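Long-range contact in RING finger protein unkempt homolog (Mus musculus, PDB 5ELH), which binds specific RNA sequences through clustered CCCH zinc fingers and represses translation, thereby shaping the early morphology of cortical neurons: residues Asn39-Arg47 with Thr83-Leu93. Residues are numbered along the deposited sequence; the frame is centred on the assembly and turned at random.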
ATOM      1  N   ASN A  39      -3.368   3.547  20.592  1.00 21.12           N
ATOM      2  CA  ASN A  39      -4.511   2.664  20.826  1.00 26.63           C
ATOM      3  C   ASN A  39      -5.485   2.588  19.652  1.00 25.28           C
ATOM      4  O   ASN A  39      -6.415   1.785  19.678  1.00 24.68           O
ATOM      5  CB  ASN A  39      -5.245   3.001  22.128  1.00 24.70           C
ATOM      6  CG  ASN A  39      -5.824   4.394  22.142  1.00 31.14           C
ATOM      7  OD1 ASN A  39      -5.871   5.082  21.127  1.00 33.15           O
ATOM      8  ND2 ASN A  39      -6.272   4.819  23.312  1.00 42.82           N
ATOM      9  N   GLN A  40      -5.258   3.391  18.617  1.00 25.28           N
ATOM     10  CA  GLN A  40      -6.064   3.306  17.394  1.00 22.43           C
ATOM     11  C   GLN A  40      -5.444   2.404  16.334  1.00 25.72           C
ATOM     12  O   GLN A  40      -6.096   2.062  15.339  1.00 20.88           O
ATOM     13  CB  GLN A  40      -6.268   4.691  16.797  1.00 25.33           C
ATOM     14  CG  GLN A  40      -6.990   5.644  17.699  1.00 29.44           C
ATOM     15  CD  GLN A  40      -6.941   7.069  17.178  1.00 36.17           C
ATOM     16  OE1 GLN A  40      -5.918   7.525  16.668  1.00 24.33           O
ATOM     17  NE2 GLN A  40      -8.058   7.776  17.294  1.00 39.61           N
ATOM     18  N   ARG A  41      -4.190   2.018  16.543  1.00 17.98           N
ATOM     19  CA  ARG A  41      -3.452   1.249  15.562  1.00 21.33           C
ATOM     20  C   ARG A  41      -4.028  -0.156  15.477  1.00 19.01           C
ATOM     21  O   ARG A  41      -4.284  -0.778  16.501  1.00 20.63           O
ATOM     22  CB  ARG A  41      -1.972   1.186  15.957  1.00 19.14           C
ATOM     23  CG  ARG A  41      -1.123   0.221  15.134  1.00 22.45           C
ATOM     24  CD  ARG A  41       0.336   0.221  15.586  1.00 26.13           C
ATOM     25  NE  ARG A  41       1.109  -0.826  14.917  1.00 23.57           N
ATOM     26  CZ  ARG A  41       1.283  -2.063  15.383  1.00 25.72           C
ATOM     27  NH1 ARG A  41       0.756  -2.442  16.543  1.00 28.30           N
ATOM     28  NH2 ARG A  41       1.997  -2.935  14.684  1.00 28.29           N
ATOM     29  N   ARG A  42      -4.260  -0.638  14.261  1.00 15.37           N
ATOM     30  CA  ARG A  42      -4.565  -2.052  14.066  1.00 14.29           C
ATOM     31  C   ARG A  42      -3.429  -2.767  13.338  1.00 20.29           C
ATOM     32  O   ARG A  42      -2.748  -2.186  12.486  1.00 20.06           O
ATOM     33  CB  ARG A  42      -5.896  -2.245  13.324  1.00 22.32           C
ATOM     34  CG  ARG A  42      -5.950  -1.630  11.953  1.00 25.24           C
ATOM     35  CD  ARG A  42      -7.192  -2.106  11.206  1.00 25.59           C
ATOM     36  NE  ARG A  42      -7.018  -3.432  10.622  1.00 19.56           N
ATOM     37  CZ  ARG A  42      -6.664  -3.669   9.360  1.00 20.24           C
ATOM     38  NH1 ARG A  42      -6.422  -2.670   8.515  1.00 23.59           N
ATOM     39  NH2 ARG A  42      -6.562  -4.916   8.935  1.00 24.58           N
ATOM     40  N   ARG A  43      -3.202  -4.022  13.720  1.00 15.49           N
ATOM     41  CA  ARG A  43      -2.346  -4.919  12.963  1.00 18.71           C
ATOM     42  C   ARG A  43      -3.126  -5.501  11.790  1.00 12.52           C
ATOM     43  O   ARG A  43      -4.262  -5.930  11.951  1.00 16.16           O
ATOM     44  CB  ARG A  43      -1.903  -6.093  13.835  1.00 14.32           C
ATOM     45  CG  ARG A  43      -1.150  -5.715  15.095  1.00 18.96           C
ATOM     46  CD  ARG A  43      -1.006  -6.931  15.980  1.00 15.62           C
ATOM     47  NE  ARG A  43      -2.280  -7.353  16.554  1.00 17.06           N
ATOM     48  CZ  ARG A  43      -2.506  -8.545  17.099  1.00 17.18           C
ATOM     49  NH1 ARG A  43      -1.539  -9.458  17.155  1.00 20.31           N
ATOM     50  NH2 ARG A  43      -3.700  -8.827  17.597  1.00 18.72           N
ATOM     51  N   ARG A  44      -2.502  -5.520  10.619  1.00 17.38           N
ATOM     52  CA  ARG A  44      -3.061  -6.187   9.452  1.00 12.57           C
ATOM     53  C   ARG A  44      -3.277  -7.658   9.785  1.00 18.02           C
ATOM     54  O   ARG A  44      -2.379  -8.294  10.333  1.00 14.62           O
ATOM     55  CB  ARG A  44      -2.085  -6.061   8.285  1.00 13.92           C
ATOM     56  CG  ARG A  44      -2.609  -6.616   6.982  1.00 23.87           C
ATOM     57  CD  ARG A  44      -1.554  -6.598   5.878  1.00 31.68           C
ATOM     58  NE  ARG A  44      -2.108  -7.131   4.630  1.00 42.17           N
ATOM     59  CZ  ARG A  44      -1.419  -7.319   3.508  1.00 48.31           C
ATOM     60  NH1 ARG A  44      -0.127  -7.023   3.459  1.00 51.62           N
ATOM     61  NH2 ARG A  44      -2.027  -7.807   2.430  1.00 51.14           N
ATOM     62  N   SER A  45      -4.467  -8.190   9.500  1.00 18.65           N
ATOM     63  CA  SER A  45      -4.692  -9.631   9.654  1.00 15.55           C
ATOM     64  C   SER A  45      -4.089 -10.331   8.445  1.00 16.92           C
ATOM     65  O   SER A  45      -4.034  -9.758   7.358  1.00 17.14           O
ATOM     66  CB  SER A  45      -6.180  -9.984   9.828  1.00 15.74           C
ATOM     67  OG  SER A  45      -6.932  -9.833   8.627  1.00 15.51           O
ATOM     68  N   ILE A  46      -3.635 -11.569   8.646  1.00 12.06           N
ATOM     69  CA  ILE A  46      -2.827 -12.288   7.670  1.00 18.75           C
ATOM     70  C   ILE A  46      -3.190 -13.765   7.727  1.00 16.09           C
ATOM     71  O   ILE A  46      -3.219 -14.348   8.810  1.00 15.86           O
ATOM     72  CB  ILE A  46      -1.311 -12.237   8.030  1.00 20.27           C
ATOM     73  CG1 ILE A  46      -0.825 -10.808   8.308  1.00 31.94           C
ATOM     74  CG2 ILE A  46      -0.471 -12.888   6.938  1.00 19.01           C
ATOM     75  CD1 ILE A  46      -0.728  -9.928   7.098  1.00 41.28           C
ATOM     76  N   ARG A  47      -3.465 -14.364   6.576  1.00 15.45           N
ATOM     77  CA  ARG A  47      -3.625 -15.819   6.497  1.00 14.82           C
ATOM     78  C   ARG A  47      -2.268 -16.419   6.202  1.00 14.18           C
ATOM     79  O   ARG A  47      -1.696 -16.190   5.135  1.00 18.80           O
ATOM     80  CB  ARG A  47      -4.632 -16.215   5.408  1.00 14.86           C
ATOM     81  CG  ARG A  47      -4.812 -17.734   5.250  1.00 16.77           C
ATOM     82  CD  ARG A  47      -5.700 -18.101   4.063  1.00 18.76           C
ATOM     83  NE  ARG A  47      -5.719 -19.550   3.818  1.00 28.66           N
ATOM     84  CZ  ARG A  47      -4.840 -20.206   3.058  1.00 28.36           C
ATOM     85  NH1 ARG A  47      -3.846 -19.559   2.457  1.00 30.08           N
ATOM     86  NH2 ARG A  47      -4.947 -21.524   2.901  1.00 32.06           N
ATOM     87  N   THR A  83      -8.813  -2.669  19.885  1.00 18.35           N
ATOM     88  CA  THR A  83      -8.344  -1.341  19.545  1.00 20.71           C
ATOM     89  C   THR A  83      -9.533  -0.392  19.569  1.00 24.57           C
ATOM     90  O   THR A  83     -10.675  -0.834  19.638  1.00 24.33           O
ATOM     91  CB  THR A  83      -7.710  -1.353  18.154  1.00 21.11           C
ATOM     92  OG1 THR A  83      -8.682  -1.792  17.190  1.00 28.54           O
ATOM     93  CG2 THR A  83      -6.527  -2.302  18.130  1.00 25.51           C
ATOM     94  N   THR A  84      -9.275   0.910  19.530  1.00 27.02           N
ATOM     95  CA  THR A  84     -10.361   1.871  19.504  1.00 30.34           C
ATOM     96  C   THR A  84     -11.220   1.611  18.271  1.00 25.43           C
ATOM     97  O   THR A  84     -10.708   1.482  17.161  1.00 24.44           O
ATOM     98  CB  THR A  84      -9.846   3.326  19.488  1.00 32.11           C
ATOM     99  OG1 THR A  84      -8.921   3.521  20.564  1.00 31.54           O
ATOM    100  CG2 THR A  84     -11.004   4.306  19.649  1.00 35.93           C
ATOM    101  N   GLY A  85     -12.524   1.504  18.485  1.00 22.69           N
ATOM    102  CA  GLY A  85     -13.459   1.270  17.401  1.00 22.63           C
ATOM    103  C   GLY A  85     -13.516  -0.185  16.976  1.00 21.78           C
ATOM    104  O   GLY A  85     -14.187  -0.515  15.998  1.00 23.13           O
ATOM    105  N   ASP A  86     -12.806  -1.044  17.708  1.00 23.43           N
ATOM    106  CA  ASP A  86     -12.809  -2.485  17.464  1.00 19.04           C
ATOM    107  C   ASP A  86     -12.336  -2.778  16.052  1.00 22.57           C
ATOM    108  O   ASP A  86     -12.854  -3.677  15.369  1.00 19.03           O
ATOM    109  CB  ASP A  86     -14.214  -3.049  17.685  1.00 20.22           C
ATOM    110  CG  ASP A  86     -14.218  -4.533  18.013  1.00 29.27           C
ATOM    111  OD1 ASP A  86     -13.146  -5.103  18.346  1.00 24.71           O
ATOM    112  OD2 ASP A  86     -15.319  -5.128  17.956  1.00 30.25           O
ATOM    113  N   THR A  87     -11.322  -2.032  15.626  1.00 20.02           N
ATOM    114  CA  THR A  87     -10.903  -2.062  14.232  1.00 26.17           C
ATOM    115  C   THR A  87     -10.130  -3.311  13.810  1.00 19.42           C
ATOM    116  O   THR A  87     -10.082  -3.610  12.621  1.00 17.32           O
ATOM    117  CB  THR A  87     -10.084  -0.811  13.853  1.00 25.10           C
ATOM    118  OG1 THR A  87      -8.957  -0.686  14.722  1.00 20.86           O
ATOM    119  CG2 THR A  87     -10.951   0.448  13.948  1.00 27.63           C
ATOM    120  N   GLU A  88      -9.517  -4.045  14.739  1.00 18.72           N
ATOM    121  CA  GLU A  88      -8.833  -5.266  14.326  1.00 16.94           C
ATOM    122  C   GLU A  88      -9.853  -6.310  13.870  1.00 18.14           C
ATOM    123  O   GLU A  88      -9.620  -7.030  12.904  1.00 22.08           O
ATOM    124  CB  GLU A  88      -7.907  -5.824  15.421  1.00 14.17           C
ATOM    125  CG  GLU A  88      -6.577  -5.080  15.492  1.00 16.43           C
ATOM    126  CD  GLU A  88      -5.477  -5.859  16.213  1.00 16.33           C
ATOM    127  OE1 GLU A  88      -5.762  -6.918  16.822  1.00 20.50           O
ATOM    128  OE2 GLU A  88      -4.316  -5.410  16.140  1.00 23.67           O
ATOM    129  N   ARG A  89     -10.988  -6.381  14.554  1.00 13.32           N
ATOM    130  CA  ARG A  89     -12.028  -7.339  14.187  1.00 13.73           C
ATOM    131  C   ARG A  89     -12.763  -6.887  12.930  1.00 16.35           C
ATOM    132  O   ARG A  89     -12.999  -7.670  12.017  1.00 19.89           O
ATOM    133  CB  ARG A  89     -13.021  -7.496  15.340  1.00 14.63           C
ATOM    134  CG  ARG A  89     -14.239  -8.327  14.999  1.00 26.96           C
ATOM    135  CD  ARG A  89     -14.383  -9.578  15.816  1.00 24.01           C
ATOM    136  NE  ARG A  89     -15.541  -9.497  16.689  1.00 33.88           N
ATOM    137  CZ  ARG A  89     -16.358 -10.507  16.969  1.00 27.54           C
ATOM    138  NH1 ARG A  89     -16.151 -11.714  16.464  1.00 29.69           N
ATOM    139  NH2 ARG A  89     -17.397 -10.300  17.764  1.00 28.75           N
ATOM    140  N   ARG A  90     -13.114  -5.611  12.890  1.00 15.86           N
ATOM    141  CA  ARG A  90     -13.950  -5.086  11.820  1.00 15.13           C
ATOM    142  C   ARG A  90     -13.254  -5.078  10.458  1.00 14.83           C
ATOM    143  O   ARG A  90     -13.912  -5.155   9.421  1.00 17.81           O
ATOM    144  CB  ARG A  90     -14.432  -3.683  12.199  1.00 16.16           C
ATOM    145  CG  ARG A  90     -15.567  -3.691  13.222  1.00 20.78           C
ATOM    146  CD  ARG A  90     -15.860  -2.311  13.812  1.00 30.39           C
ATOM    147  NE  ARG A  90     -16.018  -1.263  12.802  1.00 46.14           N
ATOM    148  CZ  ARG A  90     -17.171  -0.926  12.225  1.00 62.10           C
ATOM    149  NH1 ARG A  90     -18.297  -1.563  12.535  1.00 69.11           N
ATOM    150  NH2 ARG A  90     -17.198   0.049  11.321  1.00 62.37           N
ATOM    151  N   TYR A  91     -11.929  -4.979  10.457  1.00 14.23           N
ATOM    152  CA  TYR A  91     -11.160  -4.946   9.215  1.00 14.11           C
ATOM    153  C   TYR A  91     -10.364  -6.235   9.019  1.00 13.31           C
ATOM    154  O   TYR A  91      -9.440  -6.300   8.208  1.00 14.03           O
ATOM    155  CB  TYR A  91     -10.276  -3.699   9.166  1.00 15.42           C
ATOM    156  CG  TYR A  91     -11.142  -2.459   9.157  1.00 17.19           C
ATOM    157  CD1 TYR A  91     -11.539  -1.863  10.346  1.00 19.83           C
ATOM    158  CD2 TYR A  91     -11.627  -1.935   7.968  1.00 22.19           C
ATOM    159  CE1 TYR A  91     -12.349  -0.758  10.355  1.00 23.99           C
ATOM    160  CE2 TYR A  91     -12.438  -0.835   7.964  1.00 17.48           C
ATOM    161  CZ  TYR A  91     -12.803  -0.246   9.163  1.00 23.36           C
ATOM    162  OH  TYR A  91     -13.622   0.862   9.181  1.00 27.03           O
ATOM    163  N   HIS A  92     -10.770  -7.263   9.747  1.00 12.96           N
ATOM    164  CA  HIS A  92     -10.172  -8.592   9.630  1.00 12.43           C
ATOM    165  C   HIS A  92     -10.619  -9.264   8.331  1.00 19.44           C
ATOM    166  O   HIS A  92     -11.749  -9.045   7.854  1.00 14.41           O
ATOM    167  CB  HIS A  92     -10.596  -9.445  10.827  1.00 13.99           C
ATOM    168  CG  HIS A  92      -9.670 -10.582  11.139  1.00 14.85           C
ATOM    169  ND1 HIS A  92      -9.559 -11.701  10.339  1.00 14.09           N
ATOM    170  CD2 HIS A  92      -8.838 -10.785  12.187  1.00 15.68           C
ATOM    171  CE1 HIS A  92      -8.677 -12.531  10.867  1.00 12.30           C
ATOM    172  NE2 HIS A  92      -8.235 -12.006  11.995  1.00 13.81           N
ATOM    173  N   LEU A  93      -9.725 -10.067   7.763  1.00 18.20           N
ATOM    174  CA  LEU A  93     -10.013 -10.857   6.558  1.00 20.61           C
ATOM    175  C   LEU A  93     -11.280 -11.703   6.697  1.00 18.37           C
ATOM    176  O   LEU A  93     -12.009 -11.915   5.733  1.00 18.91           O
ATOM    177  CB  LEU A  93      -8.819 -11.759   6.222  1.00 15.87           C
ATOM    178  CG  LEU A  93      -7.627 -11.041   5.583  1.00 18.17           C
ATOM    179  CD1 LEU A  93      -6.357 -11.880   5.692  1.00 16.46           C
ATOM    180  CD2 LEU A  93      -7.931 -10.692   4.134  1.00 21.48           C
TER
HETATM  181  O   HOH W   1      -8.662   2.076  15.164  1.00 20.99           O
HETATM  182  O   HOH W   2      -7.659  -6.484  11.282  1.00 19.11           O
HETATM  183  O   HOH W   3      -7.039  -7.368   7.710  1.00 17.23           O
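Arg43 grips the carboxylate of Glu88 side-on: NE lies 2.8 Å from OE2 and NH2 lies 2.9 Å from OE1, with both oxygens close to the guanidinium plane and the two flat groups 28° apart. Glu88 OE2 also accepts the backbone N of Arg43, met on the anti side, so Arg43 alone gives the buried carboxylate three bonds. A glutamine in its place would probably lose the salt bridge and deprive the Arg43 guanidinium of this countercharge. The chain of Arg42 bends at chi3 (-80°) and lays its guanidinium against Tyr91 CB, which sits 3.5 Å above the centre of one face. Farther along, Ser45 CB stands over the face of the His92 ring, 3.5 Å from its centroid, while OG accepts Leu93 N. At the other end Thr84 N donates to Asn39 O in a nearly straight bond (N-H...O 174°). The contact packs the chain after His36, the last zinc ligand of the first CCCH finger, against that after His81, the last of the second, including the short helix 87-90. Water 1 joins Gln40 O, Thr84 O and Thr87 OG1. Behind these, Arg43 NH1 and NH2 bond to the carbonyls of Cys77, a zinc ligand, and Phe79, while Arg42 reaches Phe11 O and Leu8 O.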